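Local coordinates for protein vaginolysin (Gardnerella vaginalis, PDB 5IMY) that probably binds cholesterol in host membranes and lyses the cells as a pore-forming toxin of the cholesterol-dependent cytolysin family, at residues S151-N154 with A155-A159; T323-I326 with D327-K330. One frame throughout, in Å; residues are numbered along the deposited sequence.

Interaction 1: S151-N154 with A155-A159; sequences SKWN and AQYGA
Tyr157 lays its CB over one face of the Trp153 indole, 4.0 Å from the centroid of the five-membered ring and only 18° off the ring normal, a CH-pi contact. From there the phenol ring tilts away above the five-membered ring, Tyr157 CD2 lying 3.8 Å from Trp153 CD1, with the two planes oblique at 37°. The pairing depends on the indole being swung forward along the helix: Trp153 CG stands anti to the backbone N (chi1 -175°), which carries the ring over the next turn, as far as Gly158. One residue earlier, Lys152 and Gln156 run side by side in the same direction.

The backbone beneath is changing pitch. Gln156 N still makes an ordinary helical bond of 3.1 Å to Lys152 O. Trp153 O is gripped twice, firmly by Tyr157 N at 2.7 Å and weakly by Gly158 N, whose hydrogen bond to Asn154 O is also weak. The i to i+5 reach from Trp153 to Gly158 marks a wider, pi-type turn.

Further out, Trp153 NE1 donates to Pro123 O and its ring meets Phe125, while Glu129 takes Lys152 NZ on its backbone O and Tyr157 OH on its carboxylate. The arrangement is that of an i, i+4 aromatic pair at a widening C-terminal helix turn, here fastening the end of helix 139-158 to the loop that carries Pro123, Phe125 and Glu129.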
ATOM      1  N   SER A 151     -13.969 -52.150  22.317  1.00 46.12           N
ATOM      2  CA  SER A 151     -15.069 -52.859  22.960  1.00 42.68           C
ATOM      3  C   SER A 151     -14.706 -53.274  24.382  1.00 47.94           C
ATOM      4  O   SER A 151     -15.553 -53.236  25.283  1.00 50.18           O
ATOM      5  CB  SER A 151     -15.459 -54.079  22.125  1.00 47.67           C
ATOM      6  OG  SER A 151     -16.134 -55.045  22.910  1.00 63.31           O
ATOM      7  N   LYS A 152     -13.451 -53.671  24.603  1.00 42.67           N
ATOM      8  CA  LYS A 152     -13.026 -54.053  25.946  1.00 42.02           C
ATOM      9  C   LYS A 152     -12.894 -52.834  26.849  1.00 45.80           C
ATOM     10  O   LYS A 152     -13.225 -52.898  28.039  1.00 47.75           O
ATOM     11  CB  LYS A 152     -11.702 -54.815  25.882  1.00 45.72           C
ATOM     12  CG  LYS A 152     -11.146 -55.199  27.250  1.00 46.74           C
ATOM     13  CD  LYS A 152      -9.825 -55.942  27.144  1.00 48.41           C
ATOM     14  CE  LYS A 152      -8.750 -55.080  26.504  1.00 51.71           C
ATOM     15  NZ  LYS A 152      -7.387 -55.644  26.702  1.00 60.03           N
ATOM     16  N   TRP A 153     -12.404 -51.719  26.305  1.00 47.96           N
ATOM     17  CA  TRP A 153     -12.282 -50.502  27.103  1.00 45.42           C
ATOM     18  C   TRP A 153     -13.652 -49.955  27.481  1.00 47.11           C
ATOM     19  O   TRP A 153     -13.875 -49.567  28.635  1.00 48.69           O
ATOM     20  CB  TRP A 153     -11.480 -49.452  26.335  1.00 46.75           C
ATOM     21  CG  TRP A 153     -11.205 -48.208  27.125  1.00 45.10           C
ATOM     22  CD1 TRP A 153     -10.127 -47.969  27.926  1.00 46.84           C
ATOM     23  CD2 TRP A 153     -12.021 -47.032  27.189  1.00 43.98           C
ATOM     24  NE1 TRP A 153     -10.221 -46.719  28.484  1.00 44.62           N
ATOM     25  CE2 TRP A 153     -11.375 -46.122  28.049  1.00 43.70           C
ATOM     26  CE3 TRP A 153     -13.235 -46.660  26.604  1.00 47.81           C
ATOM     27  CZ2 TRP A 153     -11.900 -44.864  28.338  1.00 52.97           C
ATOM     28  CZ3 TRP A 153     -13.754 -45.410  26.892  1.00 47.79           C
ATOM     29  CH2 TRP A 153     -13.088 -44.528  27.751  1.00 50.85           C
ATOM     30  N   ASN A 154     -14.586 -49.921  26.527  1.00 46.58           N
ATOM     31  CA  ASN A 154     -15.919 -49.401  26.812  1.00 50.26           C
ATOM     32  C   ASN A 154     -16.621 -50.208  27.896  1.00 53.48           C
ATOM     33  O   ASN A 154     -17.428 -49.656  28.655  1.00 59.03           O
ATOM     34  CB  ASN A 154     -16.764 -49.393  25.537  1.00 52.43           C
ATOM     35  CG  ASN A 154     -16.274 -48.385  24.516  1.00 61.90           C
ATOM     36  OD1 ASN A 154     -15.630 -47.395  24.863  1.00 62.62           O
ATOM     37  ND2 ASN A 154     -16.584 -48.630  23.247  1.00 59.05           N
ATOM     38  N   ALA A 155     -16.332 -51.507  27.989  1.00 50.18           N
ATOM     39  CA  ALA A 155     -16.995 -52.345  28.983  1.00 46.99           C
ATOM     40  C   ALA A 155     -16.360 -52.196  30.359  1.00 48.72           C
ATOM     41  O   ALA A 155     -17.066 -52.211  31.374  1.00 58.91           O
ATOM     42  CB  ALA A 155     -16.962 -53.808  28.539  1.00 41.73           C
ATOM     43  N   GLN A 156     -15.037 -52.047  30.418  1.00 52.34           N
ATOM     44  CA  GLN A 156     -14.337 -51.949  31.693  1.00 55.91           C
ATOM     45  C   GLN A 156     -14.239 -50.522  32.214  1.00 60.74           C
ATOM     46  O   GLN A 156     -14.237 -50.320  33.434  1.00 68.40           O
ATOM     47  CB  GLN A 156     -12.923 -52.523  31.569  1.00 60.31           C
ATOM     48  CG  GLN A 156     -12.863 -54.031  31.388  1.00 62.82           C
ATOM     49  CD  GLN A 156     -11.447 -54.569  31.495  1.00 72.70           C
ATOM     50  OE1 GLN A 156     -10.571 -53.928  32.078  1.00 70.36           O
ATOM     51  NE2 GLN A 156     -11.215 -55.747  30.929  1.00 69.40           N
ATOM     52  N   TYR A 157     -14.153 -49.530  31.325  1.00 61.66           N
ATOM     53  CA  TYR A 157     -13.927 -48.153  31.736  1.00 58.23           C
ATOM     54  C   TYR A 157     -14.854 -47.151  31.063  1.00 59.65           C
ATOM     55  O   TYR A 157     -14.754 -45.953  31.355  1.00 60.33           O
ATOM     56  CB  TYR A 157     -12.469 -47.751  31.457  1.00 60.79           C
ATOM     57  CG  TYR A 157     -11.455 -48.723  32.015  1.00 66.32           C
ATOM     58  CD1 TYR A 157     -11.069 -48.666  33.347  1.00 73.48           C
ATOM     59  CD2 TYR A 157     -10.883 -49.697  31.208  1.00 61.22           C
ATOM     60  CE1 TYR A 157     -10.142 -49.553  33.861  1.00 71.05           C
ATOM     61  CE2 TYR A 157      -9.955 -50.588  31.712  1.00 68.27           C
ATOM     62  CZ  TYR A 157      -9.588 -50.513  33.038  1.00 70.78           C
ATOM     63  OH  TYR A 157      -8.664 -51.399  33.543  1.00 77.58           O
ATOM     64  N   GLY A 158     -15.742 -47.593  30.176  1.00 57.01           N
ATOM     65  CA  GLY A 158     -16.701 -46.695  29.562  1.00 64.16           C
ATOM     66  C   GLY A 158     -17.513 -45.945  30.595  1.00 71.43           C
ATOM     67  O   GLY A 158     -17.547 -44.710  30.593  1.00 69.91           O
ATOM     68  N   ALA A 159     -18.172 -46.687  31.489  1.00 77.22           N
ATOM     69  CA  ALA A 159     -18.893 -46.060  32.591  1.00 74.17           C
ATOM     70  C   ALA A 159     -17.998 -45.087  33.343  1.00 71.64           C
ATOM     71  O   ALA A 159     -18.440 -44.007  33.750  1.00 74.37           O
ATOM     72  CB  ALA A 159     -19.427 -47.129  33.544  1.00 78.02           C
TER

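Interaction 2: T323-I326 with D327-K330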
ATOM      1  N   THR A 323     -26.238 -24.925   4.889  1.00 72.84           N
ATOM      2  CA  THR A 323     -26.761 -23.654   5.369  1.00 69.42           C
ATOM      3  C   THR A 323     -26.571 -23.585   6.876  1.00 62.37           C
ATOM      4  O   THR A 323     -26.873 -24.548   7.589  1.00 66.15           O
ATOM      5  CB  THR A 323     -28.242 -23.482   5.010  1.00 66.29           C
ATOM      6  OG1 THR A 323     -28.837 -22.526   5.895  1.00 68.32           O
ATOM      7  CG2 THR A 323     -28.996 -24.808   5.111  1.00 65.49           C
ATOM      8  N   GLY A 324     -26.063 -22.466   7.371  1.00 44.79           N
ATOM      9  CA  GLY A 324     -25.821 -22.333   8.792  1.00 43.18           C
ATOM     10  C   GLY A 324     -25.006 -21.095   9.089  1.00 43.07           C
ATOM     11  O   GLY A 324     -24.599 -20.354   8.190  1.00 43.38           O
ATOM     12  N   ASN A 325     -24.780 -20.890  10.386  1.00 43.51           N
ATOM     13  CA  ASN A 325     -24.000 -19.760  10.871  1.00 51.95           C
ATOM     14  C   ASN A 325     -22.994 -20.241  11.907  1.00 49.56           C
ATOM     15  O   ASN A 325     -22.835 -21.449  12.105  1.00 52.62           O
ATOM     16  CB  ASN A 325     -24.923 -18.692  11.460  1.00 54.10           C
ATOM     17  CG  ASN A 325     -25.997 -19.282  12.347  1.00 52.46           C
ATOM     18  OD1 ASN A 325     -25.701 -19.927  13.352  1.00 55.56           O
ATOM     19  ND2 ASN A 325     -27.253 -19.064  11.981  1.00 48.08           N
ATOM     20  N   ILE A 326     -22.308 -19.310  12.574  1.00 48.64           N
ATOM     21  CA  ILE A 326     -21.313 -19.700  13.569  1.00 55.23           C
ATOM     22  C   ILE A 326     -21.940 -20.581  14.639  1.00 59.56           C
ATOM     23  O   ILE A 326     -21.274 -21.462  15.196  1.00 61.14           O
ATOM     24  CB  ILE A 326     -20.651 -18.447  14.178  1.00 57.34           C
ATOM     25  CG1 ILE A 326     -19.938 -17.631  13.090  1.00 64.88           C
ATOM     26  CG2 ILE A 326     -19.670 -18.832  15.285  1.00 56.17           C
ATOM     27  CD1 ILE A 326     -18.832 -18.381  12.353  1.00 55.82           C
ATOM     28  N   ASP A 327     -23.224 -20.375  14.943  1.00 61.57           N
ATOM     29  CA  ASP A 327     -23.878 -21.206  15.949  1.00 63.61           C
ATOM     30  C   ASP A 327     -24.141 -22.615  15.429  1.00 56.06           C
ATOM     31  O   ASP A 327     -24.165 -23.567  16.217  1.00 51.96           O
ATOM     32  CB  ASP A 327     -25.180 -20.552  16.415  1.00 73.34           C
ATOM     33  CG  ASP A 327     -24.959 -19.540  17.525  1.00 81.94           C
ATOM     34  OD1 ASP A 327     -23.998 -19.706  18.305  1.00 95.47           O
ATOM     35  OD2 ASP A 327     -25.753 -18.579  17.619  1.00 76.24           O
ATOM     36  N   THR A 328     -24.346 -22.773  14.119  1.00 55.44           N
ATOM     37  CA  THR A 328     -24.381 -24.112  13.539  1.00 53.13           C
ATOM     38  C   THR A 328     -23.054 -24.822  13.767  1.00 55.47           C
ATOM     39  O   THR A 328     -23.017 -25.978  14.203  1.00 61.60           O
ATOM     40  CB  THR A 328     -24.698 -24.033  12.043  1.00 56.05           C
ATOM     41  OG1 THR A 328     -26.058 -23.618  11.859  1.00 53.38           O
ATOM     42  CG2 THR A 328     -24.481 -25.388  11.353  1.00 58.76           C
ATOM     43  N   LEU A 329     -21.949 -24.135  13.475  1.00 51.83           N
ATOM     44  CA  LEU A 329     -20.625 -24.705  13.692  1.00 53.59           C
ATOM     45  C   LEU A 329     -20.442 -25.136  15.142  1.00 55.88           C
ATOM     46  O   LEU A 329     -20.102 -26.291  15.421  1.00 53.92           O
ATOM     47  CB  LEU A 329     -19.556 -23.686  13.297  1.00 57.40           C
ATOM     48  CG  LEU A 329     -18.099 -24.050  13.595  1.00 52.75           C
ATOM     49  CD1 LEU A 329     -17.578 -25.051  12.578  1.00 50.95           C
ATOM     50  CD2 LEU A 329     -17.242 -22.797  13.627  1.00 47.04           C
ATOM     51  N   LYS A 330     -20.667 -24.216  16.084  1.00 57.39           N
ATOM     52  CA  LYS A 330     -20.363 -24.498  17.482  1.00 59.30           C
ATOM     53  C   LYS A 330     -21.201 -25.642  18.038  1.00 59.48           C
ATOM     54  O   LYS A 330     -20.776 -26.294  18.998  1.00 53.12           O
ATOM     55  CB  LYS A 330     -20.559 -23.235  18.324  1.00 53.25           C
ATOM     56  CG  LYS A 330     -19.719 -22.059  17.845  1.00 58.75           C
ATOM     57  CD  LYS A 330     -19.149 -21.240  18.991  1.00 69.66           C
ATOM     58  CE  LYS A 330     -18.059 -21.998  19.736  1.00 72.86           C
ATOM     59  NZ  LYS A 330     -17.173 -21.083  20.509  1.00 68.30           N
TER
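Asn325 OD1 takes two backbone N-H groups at the start of the helix: Thr328 N at 3.2 Å, and Asp327 N at 3.0 Å through a weaker, more bent bond. Thr328 N approaches from above the amide's carbonyl plane, 38° out of it, and so does not sit on a lone pair. CG of Asn325 sits between its own backbone N and carbonyl carbon (chi1 44°), and this folds the amide back over the first turn.

Thr328 returns the gesture weakly, its OG1 accepting from Asn325 N at 3.4 Å. The same hydroxyl oxygen lies 3.3 Å from Gly324 CA, so the approaching loop passes close against it.

Behind the cap the regular pattern begins, with Leu329 N bonded to Asn325 O at 3.1 Å and Lys330 N to Ile326 O at 3.0 Å. Lys330 bends across Ile326, its CG 4.1 Å from Ile326 CG2. Ile326 and Leu329 are the buried pair, packing on Phe269 of strand 263-271, and Leu329 also touches Met265 and Val267. Gly324, just before the cap, is backbone-bonded to Val306 of strand 305-311. Reciprocal bonding between Asn325 and Thr328 makes this a capping box, which starts helix 326-335 against the sheet.

In the fold
Interaction 1 comes first along the chain and closes well before interaction 2 opens. Their centres are 33 Å apart and their nearest atoms about 22 Å, so neither touches the other. They sit at opposite kinds of end of two different helices: 151-159 covers the C-terminal turns of helix 139-158, its centre about 36 Å from the chain centre, whereas 323-330 covers the N-terminus of helix 326-335, its centre about 16 Å from it. Both helix ends are thus tied to the same large antiparallel sheet at separate places, one through the connection between strands 116-120 and 131-134, far from the middle of the molecule, the other directly on a strand nearer to it.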